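Local atomic coordinates of putative citrate lyase, alfa subunit (Streptococcus mutans, PDB entry 2HJ0), a protein that belongs to the CitF family and folds as an alpha/beta protein with two largely parallel, Rossmann-like sheets. Residues 283-288 against 308-313; 290-295 against 314-319. All coordinates share one frame; numbering follows the deposited sequence.

Interaction 1 (283-288 against 308-313)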
loop_
_atom_site.group_PDB
_atom_site.type_symbol
_atom_site.label_atom_id
_atom_site.label_comp_id
_atom_site.label_asym_id
_atom_site.label_seq_id
_atom_site.Cartn_x
_atom_site.Cartn_y
_atom_site.Cartn_z
ATOM N N ALA A 283 7.229 19.838 -28.104
ATOM C CA ALA A 283 7.953 20.920 -27.452
ATOM C C ALA A 283 7.913 20.777 -25.936
ATOM O O ALA A 283 8.886 21.089 -25.253
ATOM C CB ALA A 283 7.358 22.267 -27.867
ATOM N N SER A 284 6.780 20.319 -25.412
ATOM C CA SER A 284 6.630 20.137 -23.972
ATOM C C SER A 284 7.719 19.220 -23.418
ATOM O O SER A 284 8.114 19.345 -22.256
ATOM C CB SER A 284 5.263 19.544 -23.644
ATOM O OG SER A 284 5.190 18.214 -24.117
ATOM N N LEU A 285 8.201 18.292 -24.237
ATOM C CA LEU A 285 9.256 17.391 -23.795
ATOM C C LEU A 285 10.618 18.034 -23.988
ATOM O O LEU A 285 11.437 18.030 -23.088
ATOM C CB LEU A 285 9.198 16.075 -24.573
ATOM C CG LEU A 285 10.398 15.118 -24.516
ATOM C CD1 LEU A 285 10.745 14.713 -23.097
ATOM C CD2 LEU A 285 10.046 13.905 -25.333
ATOM N N ALA A 286 10.837 18.594 -25.172
ATOM C CA ALA A 286 12.103 19.223 -25.507
ATOM C C ALA A 286 12.538 20.280 -24.506
ATOM O O ALA A 286 13.729 20.512 -24.314
ATOM C CB ALA A 286 12.021 19.832 -26.892
ATOM N N VAL A 287 11.575 20.932 -23.876
ATOM C CA VAL A 287 11.894 21.967 -22.914
ATOM C C VAL A 287 12.963 21.495 -21.927
ATOM O O VAL A 287 13.758 22.302 -21.455
ATOM C CB VAL A 287 10.619 22.413 -22.154
ATOM C CG1 VAL A 287 10.114 21.277 -21.284
ATOM C CG2 VAL A 287 10.902 23.640 -21.323
ATOM N N THR A 288 13.002 20.197 -21.631
ATOM C CA THR A 288 13.992 19.679 -20.685
ATOM C C THR A 288 15.438 19.850 -21.171
ATOM O O THR A 288 16.354 19.987 -20.363
ATOM C CB THR A 288 13.774 18.177 -20.350
ATOM O OG1 THR A 288 14.085 17.379 -21.492
ATOM C CG2 THR A 288 12.364 17.915 -19.941
ATOM N N GLY A 308 4.597 11.123 -16.281
ATOM C CA GLY A 308 4.873 10.035 -17.177
ATOM C C GLY A 308 6.319 10.316 -17.493
ATOM O O GLY A 308 6.657 11.348 -18.081
ATOM N N ILE A 309 7.171 9.401 -17.060
ATOM C CA ILE A 309 8.595 9.522 -17.237
ATOM C C ILE A 309 9.013 9.125 -18.635
ATOM O O ILE A 309 8.362 8.301 -19.259
ATOM C CB ILE A 309 9.292 8.645 -16.208
ATOM C CG1 ILE A 309 8.754 8.995 -14.818
ATOM C CG2 ILE A 309 10.799 8.811 -16.302
ATOM C CD1 ILE A 309 8.819 10.481 -14.464
ATOM N N THR A 310 10.074 9.756 -19.137
ATOM C CA THR A 310 10.628 9.444 -20.462
ATOM C C THR A 310 12.121 9.290 -20.225
ATOM O O THR A 310 12.613 9.648 -19.153
ATOM C CB THR A 310 10.446 10.573 -21.471
ATOM O OG1 THR A 310 11.458 11.555 -21.259
ATOM C CG2 THR A 310 9.098 11.222 -21.312
ATOM N N ASN A 311 12.840 8.769 -21.213
ATOM C CA ASN A 311 14.279 8.585 -21.067
ATOM C C ASN A 311 15.003 9.875 -20.714
ATOM O O ASN A 311 16.016 9.828 -20.027
ATOM C CB ASN A 311 14.884 7.987 -22.336
ATOM C CG ASN A 311 16.372 7.709 -22.197
ATOM O OD1 ASN A 311 17.197 8.412 -22.783
ATOM N ND2 ASN A 311 16.725 6.686 -21.408
ATOM N N ALA A 312 14.488 11.019 -21.170
ATOM C CA ALA A 312 15.120 12.300 -20.868
ATOM C C ALA A 312 15.159 12.499 -19.370
ATOM O O ALA A 312 16.104 13.066 -18.815
ATOM C CB ALA A 312 14.365 13.422 -21.502
HETATM N N MSE A 313 14.121 12.004 -18.712
HETATM C CA MSE A 313 14.015 12.113 -17.270
HETATM C C MSE A 313 15.025 11.206 -16.573
HETATM O O MSE A 313 15.637 11.595 -15.583
HETATM C CB MSE A 313 12.597 11.761 -16.836
HETATM C CG MSE A 313 12.074 12.720 -15.808
HETATM SE SE MSE A 313 12.349 14.555 -16.411
HETATM C CE MSE A 313 10.468 15.103 -16.371
#
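The hydroxyl of T288 sits where helix 282-297 faces the start of helix 311-318: OG1 is hydrogen-bonded to the phenol of Y247, and the methyl of A312 approaches it across the interface, CB lying 4.0 Å from T288 OG1. The contact joins the helices of two successive beta-alpha-beta crossovers in a Rossmann-like sheet, where strand 302-305 lies between strands 275-277 and 322-327 and the chain passes through one helix on the way to each new strand. It illustrates how a buried interface between such helices can be made from small side chains and one leucine. The rotation of T288 about chi1 (70°) turns its hydroxyl back over its own helix, leaving T288 OG1 3.2 Å from L285 O.

One turn earlier, L285 supplies the apolar half of the contact. With CG anti to the backbone N (chi1 166°), the side chain carries CD1 across to the T310 and A312 side chains, although the CB itself does not point straight across. L285 CD1 meets the methyl CB of A312 at 4.2 Å. The backbones come closest at T288 and A312, whose CA atoms are 7.5 Å apart, a short distance that small side chains allow. A286 and V287 of helix 282-297 pack on helix 251-265; in the other segment I309 bonds through its backbone to Q329 and F331.

T310 has a double role. As the N-cap of helix 311-318 it accepts a weak, bent bond from A312 N to its OG1, 3.1 Å long with an N-H...O angle of 132°, and that same T310 OG1 lies 3.7 Å from L285 CD1.

Interaction 2 (290-295 against 314-319)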
loop_
_atom_site.group_PDB
_atom_site.type_symbol
_atom_site.label_atom_id
_atom_site.label_comp_id
_atom_site.label_asym_id
_atom_site.label_seq_id
_atom_site.Cartn_x
_atom_site.Cartn_y
_atom_site.Cartn_z
ATOM N N PHE A 290 16.805 22.414 -22.960
ATOM C CA PHE A 290 17.248 23.772 -22.651
ATOM C C PHE A 290 17.312 23.991 -21.154
ATOM O O PHE A 290 18.189 24.694 -20.654
ATOM C CB PHE A 290 16.308 24.801 -23.293
ATOM C CG PHE A 290 16.175 24.636 -24.774
ATOM C CD1 PHE A 290 15.322 23.675 -25.300
ATOM C CD2 PHE A 290 16.958 25.387 -25.643
ATOM C CE1 PHE A 290 15.254 23.461 -26.671
ATOM C CE2 PHE A 290 16.901 25.182 -27.016
ATOM C CZ PHE A 290 16.049 24.216 -27.531
HETATM N N MSE A 291 16.384 23.370 -20.443
HETATM C CA MSE A 291 16.329 23.494 -18.999
HETATM C C MSE A 291 17.615 22.932 -18.380
HETATM O O MSE A 291 18.247 23.586 -17.542
HETATM C CB MSE A 291 15.110 22.742 -18.472
HETATM C CG MSE A 291 14.365 23.454 -17.363
HETATM SE SE MSE A 291 12.995 22.325 -16.624
HETATM C CE MSE A 291 11.854 22.194 -18.187
ATOM N N ARG A 292 17.987 21.723 -18.807
ATOM C CA ARG A 292 19.195 21.046 -18.333
ATOM C C ARG A 292 20.415 21.963 -18.496
ATOM O O ARG A 292 21.177 22.174 -17.552
ATOM C CB ARG A 292 19.425 19.736 -19.115
ATOM C CG ARG A 292 20.577 18.878 -18.582
ATOM C CD ARG A 292 20.741 17.571 -19.347
ATOM N NE ARG A 292 21.573 17.739 -20.532
ATOM C CZ ARG A 292 22.893 17.580 -20.557
ATOM N NH1 ARG A 292 23.548 17.232 -19.457
ATOM N NH2 ARG A 292 23.566 17.800 -21.683
ATOM N N GLU A 293 20.583 22.499 -19.702
ATOM C CA GLU A 293 21.678 23.398 -20.022
ATOM C C GLU A 293 21.755 24.527 -18.996
ATOM O O GLU A 293 22.816 24.808 -18.450
ATOM C CB GLU A 293 21.468 23.977 -21.422
ATOM C CG GLU A 293 22.671 24.705 -22.006
ATOM C CD GLU A 293 22.326 25.484 -23.273
ATOM O OE1 GLU A 293 21.790 24.869 -24.225
ATOM O OE2 GLU A 293 22.598 26.710 -23.317
ATOM N N GLN A 294 20.626 25.168 -18.728
ATOM C CA GLN A 294 20.602 26.251 -17.760
ATOM C C GLN A 294 20.885 25.756 -16.362
ATOM O O GLN A 294 21.474 26.472 -15.558
ATOM C CB GLN A 294 19.252 26.962 -17.781
ATOM C CG GLN A 294 19.258 28.274 -18.555
ATOM C CD GLN A 294 19.876 29.408 -17.771
ATOM O OE1 GLN A 294 21.004 29.306 -17.291
ATOM N NE2 GLN A 294 19.135 30.504 -17.635
HETATM N N MSE A 295 20.455 24.539 -16.059
HETATM C CA MSE A 295 20.693 23.988 -14.732
HETATM C C MSE A 295 22.166 23.675 -14.566
HETATM O O MSE A 295 22.686 23.704 -13.452
HETATM C CB MSE A 295 19.882 22.715 -14.517
HETATM C CG MSE A 295 18.385 22.938 -14.389
HETATM SE SE MSE A 295 17.392 21.261 -14.458
HETATM C CE MSE A 295 17.782 20.639 -12.651
ATOM N N VAL A 314 15.194 9.998 -17.104
ATOM C CA VAL A 314 16.135 9.055 -16.540
ATOM C C VAL A 314 17.516 9.651 -16.728
ATOM O O VAL A 314 18.376 9.588 -15.845
ATOM C CB VAL A 314 16.080 7.704 -17.269
ATOM C CG1 VAL A 314 16.986 6.688 -16.571
ATOM C CG2 VAL A 314 14.656 7.205 -17.326
ATOM N N GLU A 315 17.711 10.247 -17.891
ATOM C CA GLU A 315 18.975 10.882 -18.228
ATOM C C GLU A 315 19.343 11.860 -17.116
ATOM O O GLU A 315 20.436 11.792 -16.578
ATOM C CB GLU A 315 18.840 11.625 -19.560
ATOM C CG GLU A 315 19.984 11.431 -20.544
ATOM C CD GLU A 315 19.723 10.337 -21.576
ATOM O OE1 GLU A 315 19.840 9.132 -21.251
ATOM O OE2 GLU A 315 19.393 10.692 -22.727
ATOM N N LEU A 316 18.426 12.754 -16.760
ATOM C CA LEU A 316 18.695 13.733 -15.714
ATOM C C LEU A 316 18.955 13.130 -14.342
ATOM O O LEU A 316 19.757 13.653 -13.562
ATOM C CB LEU A 316 17.545 14.729 -15.600
ATOM C CG LEU A 316 17.375 15.754 -16.726
ATOM C CD1 LEU A 316 16.073 16.515 -16.497
ATOM C CD2 LEU A 316 18.557 16.722 -16.765
ATOM N N LEU A 317 18.263 12.040 -14.032
ATOM C CA LEU A 317 18.434 11.382 -12.740
ATOM C C LEU A 317 19.837 10.773 -12.632
ATOM O O LEU A 317 20.399 10.683 -11.543
ATOM C CB LEU A 317 17.381 10.280 -12.555
ATOM C CG LEU A 317 17.500 9.531 -11.220
ATOM C CD1 LEU A 317 16.852 10.361 -10.122
ATOM C CD2 LEU A 317 16.858 8.157 -11.304
ATOM N N GLU A 318 20.395 10.361 -13.768
ATOM C CA GLU A 318 21.719 9.763 -13.772
ATOM C C GLU A 318 22.812 10.836 -13.750
ATOM O O GLU A 318 23.836 10.660 -13.108
ATOM C CB GLU A 318 21.871 8.828 -14.979
ATOM C CG GLU A 318 20.684 7.875 -15.130
ATOM C CD GLU A 318 21.069 6.416 -15.350
ATOM O OE1 GLU A 318 20.149 5.558 -15.374
ATOM O OE2 GLU A 318 22.282 6.117 -15.495
ATOM N N GLU A 319 22.589 11.956 -14.430
ATOM C CA GLU A 319 23.567 13.034 -14.456
ATOM C C GLU A 319 23.587 13.760 -13.113
ATOM O O GLU A 319 24.316 14.732 -12.913
ATOM C CB GLU A 319 23.227 14.030 -15.569
ATOM C CG GLU A 319 23.333 13.455 -16.971
ATOM C CD GLU A 319 22.931 14.444 -18.069
ATOM O OE1 GLU A 319 23.147 14.113 -19.266
ATOM O OE2 GLU A 319 22.398 15.537 -17.740
#
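R292 and E319 form a salt bridge between helix 282-297 and the residue just after helix 311-318, with NH1 of the arginine donating to OE2 of the glutamate at 2.7 Å. The bond is far from straight, with an angle of 133° at the hydrogen. The glutamate oxygen is met from above its carboxylate plane, and it lies tilted out of the guanidinium plane as well. The two planes are turned 59° apart, so this is not the flat, two-pronged pairing that arginine and a carboxylate can make. E319 OE1 instead lies over one face of the guanidinium, 3.7 Å from R292 CZ, and the side chains cross at about a right angle.

The bend of the arginine chain at chi3 (86°) turns the head group toward the glutamate, whose own chain is extended beyond CG. This pair sits about 24 Å from the centre of the chain, where helix 311-318, the connection between parallel strands 302-305 and 322-327 in a beta-alpha-beta crossover of the Rossmann-like sheet, gives way to the turn. E319 also touches a crystal neighbour, which may influence its pose.

Beneath the charges, the aliphatic part of R292 lies slantwise over L316 CD2. L316 CD2 is 3.5 Å from R292 CG, and R292 CB is 3.9 Å from L316 CD2, so one leucine branch meets the stem of the arginine. The CA atoms of R292 and L316 are 7.8 Å apart. L316 also packs on V322, R292 touches L321, and E318, one residue before E319, pairs with R341.

Overall arrangement
Interactions 1 and 2 are two levels of one helix-helix interface: both pair helix 282-297 with helix 311-318, and each helix runs on from the first contact to the second, with a single residue between them on helix 282-297. Their centres are 10 Å apart. The centre of interaction 1 lies about 16 Å from the centre of the chain and the contact is buried, whereas that of interaction 2 lies about 24 Å out and the contact is partly buried. The character changes accordingly, from a methyl, a leucine and threonine hydroxyls to an arginine-glutamate pair over a leucine. No residue of the other chain touches either contact; the example is one of packing within a single Rossmann-like layer.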